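Local coordinates for MlnD (Bacillus methylotrophicus, PDB 5IL5), which probably removes water from beta-hydroxyacyl intermediates bound to the acyl carrier protein, as the dehydratase domain of a macrolactin trans-AT polyketide synthase, at residues P70-R79 against C211-Y222; S182-H190 against L199-G207. All blocks are in the same frame, centred on the assembly; numbering follows the deposited sequence.

Contact 1 (P70-R79 against C211-Y222); sequences PFLSQIEMAR and CIIKPEVIESVY
In the double-hotdog fold expected of a polyketide synthase dehydratase, this seam joins the two halves: Glu-76, on the helix of the first, receives the backbone N-H groups of Ile-212 and Ile-213, just ahead of the helix of the second. Ile-213 N donates to Glu-76 OE1 at 2.8 Å, and Ile-212 N to Glu-76 OE2 at 3.0 Å, both from out of the carboxylate plane. The acid reaches them with CG anti to the backbone N (chi1 178°) and a bend at chi2 (63°). One turn on, the Arg-79 guanidinium has this carboxylate at its edge, in its own plane, in a salt bridge; NE meets Glu-76 OE1 at 2.9 Å from above the carboxylate plane, on the face opposite Ile-213 N. A carboxylate suits this place, since its two oxygens can accept from several donors; His-33 adds another on OE2.

The other end of the seam is apolar. Branched Leu-72 lays CB against Ile-218 CG1 at 3.6 Å, while its CD1 packs on Tyr-222 CB at 3.7 Å, the two side chains crossing at about a right angle. Between these ends Ser-73, whose small hydroxyl fits beside Pro-215, shares a water with Ile-213 O. Glu-219 turns OE1 toward Pro-70 CB and bonds Tyr-179 OH through OE2.

Strands of both halves back the seam: Ile-75 rests on Leu-96 of strand 92-98, Cys-243 of strand 239-245 and Leu-282 of strand 278-286, and Ile-218 on Met-280 and Leu-282.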
loop_
_atom_site.group_PDB
_atom_site.type_symbol
_atom_site.label_atom_id
_atom_site.label_comp_id
_atom_site.label_asym_id
_atom_site.label_seq_id
_atom_site.Cartn_x
_atom_site.Cartn_y
_atom_site.Cartn_z
ATOM N N PRO A 70 10.776 20.564 -8.767
ATOM C CA PRO A 70 9.904 21.460 -9.537
ATOM C C PRO A 70 8.476 21.443 -9.013
ATOM O O PRO A 70 7.938 20.395 -8.647
ATOM C CB PRO A 70 9.990 20.906 -10.965
ATOM C CG PRO A 70 10.631 19.558 -10.841
ATOM C CD PRO A 70 11.508 19.638 -9.645
ATOM N N PHE A 71 7.859 22.625 -8.990
ATOM C CA PHE A 71 6.517 22.755 -8.437
ATOM C C PHE A 71 5.525 21.857 -9.158
ATOM O O PHE A 71 4.869 21.011 -8.541
ATOM C CB PHE A 71 6.055 24.211 -8.514
ATOM C CG PHE A 71 6.773 25.122 -7.576
ATOM C CD1 PHE A 71 6.507 25.065 -6.222
ATOM C CD2 PHE A 71 7.693 26.047 -8.038
ATOM C CE1 PHE A 71 7.154 25.899 -5.341
ATOM C CE2 PHE A 71 8.349 26.885 -7.157
ATOM C CZ PHE A 71 8.076 26.811 -5.803
ATOM N N LEU A 72 5.393 22.036 -10.474
ATOM C CA LEU A 72 4.237 21.501 -11.179
ATOM C C LEU A 72 4.289 19.990 -11.367
ATOM O O LEU A 72 3.250 19.381 -11.643
ATOM C CB LEU A 72 4.109 22.184 -12.542
ATOM C CG LEU A 72 3.851 23.698 -12.523
ATOM C CD1 LEU A 72 3.512 24.225 -13.909
ATOM C CD2 LEU A 72 2.764 24.075 -11.525
ATOM N N SER A 73 5.446 19.358 -11.182
ATOM C CA SER A 73 5.493 17.905 -11.280
ATOM C C SER A 73 4.665 17.233 -10.199
ATOM O O SER A 73 4.404 16.029 -10.284
ATOM C CB SER A 73 6.935 17.411 -11.198
ATOM O OG SER A 73 7.593 17.539 -12.445
ATOM N N GLN A 74 4.261 17.983 -9.178
ATOM C CA GLN A 74 3.363 17.459 -8.160
ATOM C C GLN A 74 2.010 17.085 -8.746
ATOM O O GLN A 74 1.309 16.233 -8.191
ATOM C CB GLN A 74 3.216 18.501 -7.063
ATOM C CG GLN A 74 4.502 18.695 -6.311
ATOM C CD GLN A 74 4.493 19.921 -5.437
ATOM O OE1 GLN A 74 3.834 19.960 -4.403
ATOM N NE2 GLN A 74 5.250 20.929 -5.842
ATOM N N ILE A 75 1.618 17.715 -9.855
ATOM C CA ILE A 75 0.383 17.317 -10.523
ATOM C C ILE A 75 0.466 15.858 -10.946
ATOM O O ILE A 75 -0.503 15.101 -10.807
ATOM C CB ILE A 75 0.087 18.235 -11.725
ATOM C CG1 ILE A 75 -0.040 19.701 -11.290
ATOM C CG2 ILE A 75 -1.192 17.779 -12.410
ATOM C CD1 ILE A 75 -0.233 20.673 -12.458
ATOM N N GLU A 76 1.620 15.438 -11.472
ATOM C CA GLU A 76 1.819 14.027 -11.798
ATOM C C GLU A 76 1.692 13.150 -10.553
ATOM O O GLU A 76 1.099 12.068 -10.610
ATOM C CB GLU A 76 3.176 13.836 -12.477
ATOM C CG GLU A 76 3.528 12.393 -12.826
ATOM C CD GLU A 76 2.584 11.779 -13.833
ATOM O OE1 GLU A 76 1.856 12.533 -14.512
ATOM O OE2 GLU A 76 2.593 10.535 -13.955
ATOM N N MET A 77 2.238 13.598 -9.419
ATOM C CA MET A 77 2.072 12.842 -8.179
ATOM C C MET A 77 0.596 12.643 -7.860
ATOM O O MET A 77 0.158 11.534 -7.532
ATOM C CB MET A 77 2.757 13.560 -7.012
ATOM C CG MET A 77 4.265 13.623 -7.076
ATOM S SD MET A 77 4.968 14.736 -5.841
ATOM C CE MET A 77 6.667 14.706 -6.361
ATOM N N ALA A 78 -0.189 13.712 -7.949
ATOM C CA ALA A 78 -1.613 13.601 -7.662
ATOM C C ALA A 78 -2.316 12.736 -8.700
ATOM O O ALA A 78 -3.155 11.895 -8.354
ATOM C CB ALA A 78 -2.233 14.995 -7.602
ATOM N N ARG A 79 -1.991 12.933 -9.979
ATOM C CA ARG A 79 -2.634 12.153 -11.026
ATOM C C ARG A 79 -2.344 10.674 -10.853
ATOM O O ARG A 79 -3.242 9.838 -11.003
ATOM C CB ARG A 79 -2.163 12.625 -12.398
ATOM C CG ARG A 79 -2.770 11.849 -13.557
ATOM C CD ARG A 79 -1.814 11.714 -14.711
ATOM N NE ARG A 79 -0.603 10.979 -14.368
ATOM C CZ ARG A 79 -0.548 9.661 -14.198
ATOM N NH1 ARG A 79 -1.638 8.916 -14.333
ATOM N NH2 ARG A 79 0.602 9.079 -13.897
ATOM N N CYS A 211 5.795 7.960 -15.875
ATOM C CA CYS A 211 5.341 9.350 -15.888
ATOM C C CYS A 211 4.417 9.581 -17.073
ATOM O O CYS A 211 4.848 9.499 -18.227
ATOM C CB CYS A 211 6.525 10.310 -15.951
ATOM S SG CYS A 211 7.242 10.746 -14.365
ATOM N N ILE A 212 3.141 9.857 -16.790
ATOM C CA ILE A 212 2.238 10.336 -17.829
ATOM C C ILE A 212 2.605 11.761 -18.205
ATOM O O ILE A 212 2.762 12.098 -19.385
ATOM C CB ILE A 212 0.779 10.256 -17.349
ATOM C CG1 ILE A 212 0.383 8.813 -17.027
ATOM C CG2 ILE A 212 -0.151 10.868 -18.371
ATOM C CD1 ILE A 212 0.345 7.878 -18.193
ATOM N N ILE A 213 2.786 12.608 -17.199
ATOM C CA ILE A 213 3.196 13.990 -17.381
ATOM C C ILE A 213 4.696 14.038 -17.145
ATOM O O ILE A 213 5.152 13.966 -16.000
ATOM C CB ILE A 213 2.450 14.928 -16.424
ATOM C CG1 ILE A 213 0.945 14.886 -16.702
ATOM C CG2 ILE A 213 2.995 16.344 -16.526
ATOM C CD1 ILE A 213 0.103 15.709 -15.734
ATOM N N LYS A 214 5.470 14.169 -18.219
ATOM C CA LYS A 214 6.915 14.128 -18.073
ATOM C C LYS A 214 7.410 15.371 -17.340
ATOM O O LYS A 214 6.871 16.465 -17.534
ATOM C CB LYS A 214 7.624 14.014 -19.416
ATOM C CG LYS A 214 7.465 12.676 -20.088
ATOM C CD LYS A 214 8.369 12.587 -21.294
ATOM C CE LYS A 214 8.232 11.248 -21.985
ATOM N NZ LYS A 214 8.984 11.192 -23.273
ATOM N N PRO A 215 8.435 15.241 -16.493
ATOM C CA PRO A 215 8.868 16.413 -15.716
ATOM C C PRO A 215 9.298 17.584 -16.584
ATOM O O PRO A 215 8.932 18.729 -16.291
ATOM C CB PRO A 215 10.026 15.856 -14.870
ATOM C CG PRO A 215 10.498 14.663 -15.608
ATOM C CD PRO A 215 9.273 14.063 -16.210
ATOM N N GLU A 216 10.053 17.330 -17.658
ATOM C CA GLU A 216 10.531 18.432 -18.485
ATOM C C GLU A 216 9.407 19.065 -19.293
ATOM O O GLU A 216 9.456 20.269 -19.570
ATOM C CB GLU A 216 11.669 17.977 -19.402
ATOM C CG GLU A 216 11.287 17.121 -20.605
ATOM C CD GLU A 216 11.028 15.676 -20.254
ATOM O OE1 GLU A 216 11.171 15.307 -19.070
ATOM O OE2 GLU A 216 10.703 14.902 -21.177
ATOM N N VAL A 217 8.386 18.293 -19.669
ATOM C CA VAL A 217 7.266 18.864 -20.413
ATOM C C VAL A 217 6.480 19.835 -19.538
ATOM O O VAL A 217 6.242 20.986 -19.923
ATOM C CB VAL A 217 6.365 17.751 -20.976
ATOM C CG1 VAL A 217 5.145 18.348 -21.673
ATOM C CG2 VAL A 217 7.141 16.897 -21.954
ATOM N N ILE A 218 6.051 19.391 -18.356
ATOM C CA ILE A 218 5.270 20.271 -17.497
ATOM C C ILE A 218 6.119 21.413 -16.950
ATOM O O ILE A 218 5.576 22.461 -16.591
ATOM C CB ILE A 218 4.597 19.463 -16.368
ATOM C CG1 ILE A 218 3.564 20.315 -15.620
ATOM C CG2 ILE A 218 5.623 18.915 -15.380
ATOM C CD1 ILE A 218 2.318 20.649 -16.415
ATOM N N GLU A 219 7.442 21.246 -16.865
ATOM C CA GLU A 219 8.280 22.366 -16.448
ATOM C C GLU A 219 8.438 23.394 -17.561
ATOM O O GLU A 219 8.594 24.586 -17.279
ATOM C CB GLU A 219 9.648 21.868 -15.989
ATOM C CG GLU A 219 10.472 22.924 -15.274
ATOM C CD GLU A 219 9.808 23.447 -14.019
ATOM O OE1 GLU A 219 8.967 22.733 -13.435
ATOM O OE2 GLU A 219 10.121 24.586 -13.625
ATOM N N SER A 220 8.411 22.961 -18.822
ATOM C CA SER A 220 8.315 23.918 -19.918
ATOM C C SER A 220 7.082 24.796 -19.762
ATOM O O SER A 220 7.121 25.994 -20.058
ATOM C CB SER A 220 8.277 23.185 -21.257
ATOM O OG SER A 220 9.525 22.585 -21.541
ATOM N N VAL A 221 5.974 24.208 -19.313
ATOM C CA VAL A 221 4.760 24.974 -19.054
ATOM C C VAL A 221 5.050 26.094 -18.069
ATOM O O VAL A 221 4.707 27.258 -18.304
ATOM C CB VAL A 221 3.646 24.039 -18.547
ATOM C CG1 VAL A 221 2.499 24.827 -17.891
ATOM C CG2 VAL A 221 3.157 23.146 -19.691
ATOM N N TYR A 222 5.692 25.760 -16.952
ATOM C CA TYR A 222 6.020 26.770 -15.958
ATOM C C TYR A 222 7.011 27.781 -16.520
ATOM O O TYR A 222 6.872 28.988 -16.292
ATOM C CB TYR A 222 6.560 26.095 -14.694
ATOM C CG TYR A 222 6.728 27.034 -13.524
ATOM C CD1 TYR A 222 5.627 27.654 -12.963
ATOM C CD2 TYR A 222 7.964 27.240 -12.928
ATOM C CE1 TYR A 222 5.748 28.501 -11.892
ATOM C CE2 TYR A 222 8.093 28.080 -11.837
ATOM C CZ TYR A 222 6.983 28.705 -11.326
ATOM O OH TYR A 222 7.129 29.536 -10.241
HETATM O O HOH W 1 6.432 15.074 -13.735
#

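Contact 2 (S182-H190 against L199-G207); sequences SDSLKAAEH and LLKIKAKAG
Lys-201 lies opposite both Glu-189 and His-190, a classic beta bulge in the hairpin of strands 188-194 and 197-202. Its backbone pairs with each: Glu-189 N donates to Lys-201 O at 2.6 Å, and Lys-201 N to His-190 O at 2.9 Å, the latter almost straight (171°). The extra residue shifts the register by one, and beyond it Ala-188 and Ile-202 form a non-hydrogen-bonded pair. Lys-203 N then closes on Ala-187 O at 3.0 Å. The small side chain of Ala-187 suits its close approach to Ile-202 and Lys-203 O, where it also touches Glu-216 and Ser-220 of helix 215-229.

The inner carbons and the ammonium of Lys-201 have separate tasks. Lys-201 CB sits over one face of the His-190 ring, 3.3 Å from His-190 NE2, in a CH-pi contact; a chi1 of 59° sets the histidine CG between backbone N and carbonyl carbon and turns the ring toward the lysine. Bends at chi2 and chi4 bring Lys-201 NZ back to Ile-202 O, at 2.9 Å. Glu-189 runs alongside, pointing the same way, its OE2 beside the carbons of Lys-203.

Lys-205, extended beyond CG, is long enough to bring its ammonium to the 3-10 turn, where a bond to Asp-183 O is likely but doubtful in detail, NZ being too close to a neighbour in the model.

Chemically, the pairing rests on backbone bonds, with Lys-201 adding ring packing and a carbonyl bond; its long salt bridge from NZ to Glu-189 OE1 (4.0 Å) probably adds little at this partly exposed end of the hairpin.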
loop_
_atom_site.group_PDB
_atom_site.type_symbol
_atom_site.label_atom_id
_atom_site.label_comp_id
_atom_site.label_asym_id
_atom_site.label_seq_id
_atom_site.Cartn_x
_atom_site.Cartn_y
_atom_site.Cartn_z
ATOM N N SER A 182 17.995 22.231 -13.498
ATOM C CA SER A 182 18.871 21.173 -13.982
ATOM C C SER A 182 18.654 20.926 -15.472
ATOM O O SER A 182 17.558 21.117 -16.005
ATOM C CB SER A 182 18.618 19.897 -13.183
ATOM O OG SER A 182 17.278 19.463 -13.328
ATOM N N ASP A 183 19.720 20.486 -16.150
ATOM C CA ASP A 183 19.618 20.216 -17.583
ATOM C C ASP A 183 18.524 19.204 -17.882
ATOM O O ASP A 183 17.960 19.202 -18.983
ATOM C CB ASP A 183 20.943 19.688 -18.132
ATOM C CG ASP A 183 22.057 20.704 -18.049
ATOM O OD1 ASP A 183 21.772 21.893 -17.776
ATOM O OD2 ASP A 183 23.226 20.310 -18.265
ATOM N N SER A 184 18.211 18.338 -16.917
ATOM C CA SER A 184 17.126 17.383 -17.079
ATOM C C SER A 184 15.772 18.059 -17.221
ATOM O O SER A 184 14.806 17.390 -17.601
ATOM C CB SER A 184 17.088 16.430 -15.887
ATOM O OG SER A 184 16.924 17.163 -14.688
ATOM N N LEU A 185 15.678 19.358 -16.940
ATOM C CA LEU A 185 14.440 20.110 -17.096
ATOM C C LEU A 185 14.541 21.185 -18.175
ATOM O O LEU A 185 13.680 22.066 -18.249
ATOM C CB LEU A 185 14.041 20.740 -15.765
ATOM C CG LEU A 185 13.539 19.758 -14.711
ATOM C CD1 LEU A 185 13.627 20.361 -13.324
ATOM C CD2 LEU A 185 12.112 19.372 -15.026
ATOM N N LYS A 186 15.574 21.124 -19.014
ATOM C CA LYS A 186 15.780 22.099 -20.081
ATOM C C LYS A 186 15.359 21.467 -21.406
ATOM O O LYS A 186 16.172 20.965 -22.182
ATOM C CB LYS A 186 17.233 22.559 -20.102
ATOM C CG LYS A 186 17.572 23.509 -18.975
ATOM C CD LYS A 186 18.901 24.186 -19.209
ATOM C CE LYS A 186 19.418 24.819 -17.939
ATOM N NZ LYS A 186 20.441 25.858 -18.230
ATOM N N ALA A 187 14.049 21.491 -21.653
ATOM C CA ALA A 187 13.472 20.922 -22.861
ATOM C C ALA A 187 13.196 21.956 -23.948
ATOM O O ALA A 187 12.919 21.571 -25.088
ATOM C CB ALA A 187 12.173 20.189 -22.514
ATOM N N ALA A 188 13.251 23.244 -23.629
ATOM C CA ALA A 188 12.982 24.286 -24.613
ATOM C C ALA A 188 14.116 24.372 -25.632
ATOM O O ALA A 188 15.284 24.530 -25.260
ATOM C CB ALA A 188 12.787 25.629 -23.912
ATOM N N GLU A 189 13.771 24.259 -26.917
ATOM C CA GLU A 189 14.743 24.432 -27.992
ATOM C C GLU A 189 14.799 25.876 -28.485
ATOM O O GLU A 189 15.892 26.396 -28.735
ATOM C CB GLU A 189 14.432 23.492 -29.164
ATOM C CG GLU A 189 14.724 22.014 -28.897
ATOM C CD GLU A 189 14.901 21.220 -30.174
ATOM O OE1 GLU A 189 14.440 21.693 -31.235
ATOM O OE2 GLU A 189 15.501 20.124 -30.117
ATOM N N HIS A 190 13.651 26.535 -28.648
ATOM C CA HIS A 190 13.639 27.950 -29.000
ATOM C C HIS A 190 12.278 28.536 -28.641
ATOM O O HIS A 190 11.325 27.810 -28.346
ATOM C CB HIS A 190 13.978 28.178 -30.477
ATOM C CG HIS A 190 13.042 27.504 -31.429
ATOM N ND1 HIS A 190 11.792 28.003 -31.723
ATOM C CD2 HIS A 190 13.178 26.373 -32.160
ATOM C CE1 HIS A 190 11.197 27.208 -32.595
ATOM N NE2 HIS A 190 12.018 26.212 -32.877
ATOM N N LEU A 199 5.216 30.976 -27.684
ATOM C CA LEU A 199 5.191 29.601 -28.169
ATOM C C LEU A 199 6.592 29.029 -28.032
ATOM O O LEU A 199 7.532 29.531 -28.658
ATOM C CB LEU A 199 4.709 29.529 -29.620
ATOM C CG LEU A 199 4.533 28.130 -30.221
ATOM C CD1 LEU A 199 3.468 27.326 -29.480
ATOM C CD2 LEU A 199 4.194 28.215 -31.700
ATOM N N LEU A 200 6.728 27.977 -27.229
ATOM C CA LEU A 200 8.000 27.294 -27.051
ATOM C C LEU A 200 8.056 26.032 -27.898
ATOM O O LEU A 200 7.080 25.284 -27.987
ATOM C CB LEU A 200 8.229 26.920 -25.588
ATOM C CG LEU A 200 8.211 28.048 -24.560
ATOM C CD1 LEU A 200 8.528 27.494 -23.187
ATOM C CD2 LEU A 200 9.204 29.130 -24.934
ATOM N N LYS A 201 9.207 25.813 -28.523
ATOM C CA LYS A 201 9.511 24.546 -29.171
ATOM C C LYS A 201 10.245 23.675 -28.169
ATOM O O LYS A 201 11.303 24.062 -27.665
ATOM C CB LYS A 201 10.366 24.736 -30.422
ATOM C CG LYS A 201 10.901 23.426 -30.981
ATOM C CD LYS A 201 9.787 22.568 -31.530
ATOM C CE LYS A 201 10.349 21.364 -32.249
ATOM N NZ LYS A 201 10.722 20.305 -31.270
ATOM N N ILE A 202 9.682 22.511 -27.873
ATOM C CA ILE A 202 10.254 21.647 -26.859
ATOM C C ILE A 202 10.570 20.298 -27.476
ATOM O O ILE A 202 10.017 19.905 -28.508
ATOM C CB ILE A 202 9.330 21.485 -25.639
ATOM C CG1 ILE A 202 7.973 20.892 -26.039
ATOM C CG2 ILE A 202 9.141 22.832 -24.977
ATOM C CD1 ILE A 202 7.267 20.186 -24.903
ATOM N N LYS A 203 11.505 19.605 -26.841
ATOM C CA LYS A 203 11.846 18.241 -27.206
ATOM C C LYS A 203 11.798 17.424 -25.930
ATOM O O LYS A 203 12.614 17.626 -25.022
ATOM C CB LYS A 203 13.215 18.186 -27.889
ATOM C CG LYS A 203 13.691 16.802 -28.231
ATOM C CD LYS A 203 15.008 16.846 -28.979
ATOM C CE LYS A 203 15.605 15.467 -29.070
ATOM N NZ LYS A 203 14.750 14.583 -29.878
ATOM N N ALA A 204 10.835 16.515 -25.858
ATOM C CA ALA A 204 10.694 15.702 -24.671
ATOM C C ALA A 204 11.862 14.736 -24.584
ATOM O O ALA A 204 12.517 14.411 -25.579
ATOM C CB ALA A 204 9.375 14.936 -24.682
ATOM N N LYS A 205 12.131 14.287 -23.370
ATOM C CA LYS A 205 13.227 13.372 -23.111
ATOM C C LYS A 205 12.607 12.029 -22.779
ATOM O O LYS A 205 11.803 11.935 -21.845
ATOM C CB LYS A 205 14.069 13.899 -21.952
ATOM C CG LYS A 205 14.715 15.242 -22.260
ATOM C CD LYS A 205 15.133 15.944 -20.996
ATOM C CE LYS A 205 15.737 17.295 -21.302
ATOM N NZ LYS A 205 15.863 18.073 -20.059
ATOM N N ALA A 206 12.978 10.992 -23.525
ATOM C CA ALA A 206 12.460 9.675 -23.196
ATOM C C ALA A 206 12.944 9.314 -21.804
ATOM O O ALA A 206 14.134 9.430 -21.494
ATOM C CB ALA A 206 12.894 8.628 -24.220
ATOM N N GLY A 207 12.021 8.863 -20.973
ATOM C CA GLY A 207 12.306 8.634 -19.584
ATOM C C GLY A 207 11.408 7.548 -19.044
ATOM O O GLY A 207 10.728 6.856 -19.811
#

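In the fold
From the N terminus, the chain first lays down residues 70-79 in the N-terminal hotdog region, then runs through the rest of that half and into the C-terminal one, past both segments of contact 2, before 211-222 close the long loop of contact 1. Contact 2 is nested within that loop and is far more local: between 182-190 and 199-207 lie eight residues, the end of one strand, the turn and the start of the next. Contact 1 thus ties half to half, and contact 2 pairs two neighbouring strands within the second. Their centres lie about 13 Å apart, and strand 197-202 leads on to helix 215-229. Glu-216 OE2 probably bonds Lys-205 N, and Ser-220 packs on Ile-202.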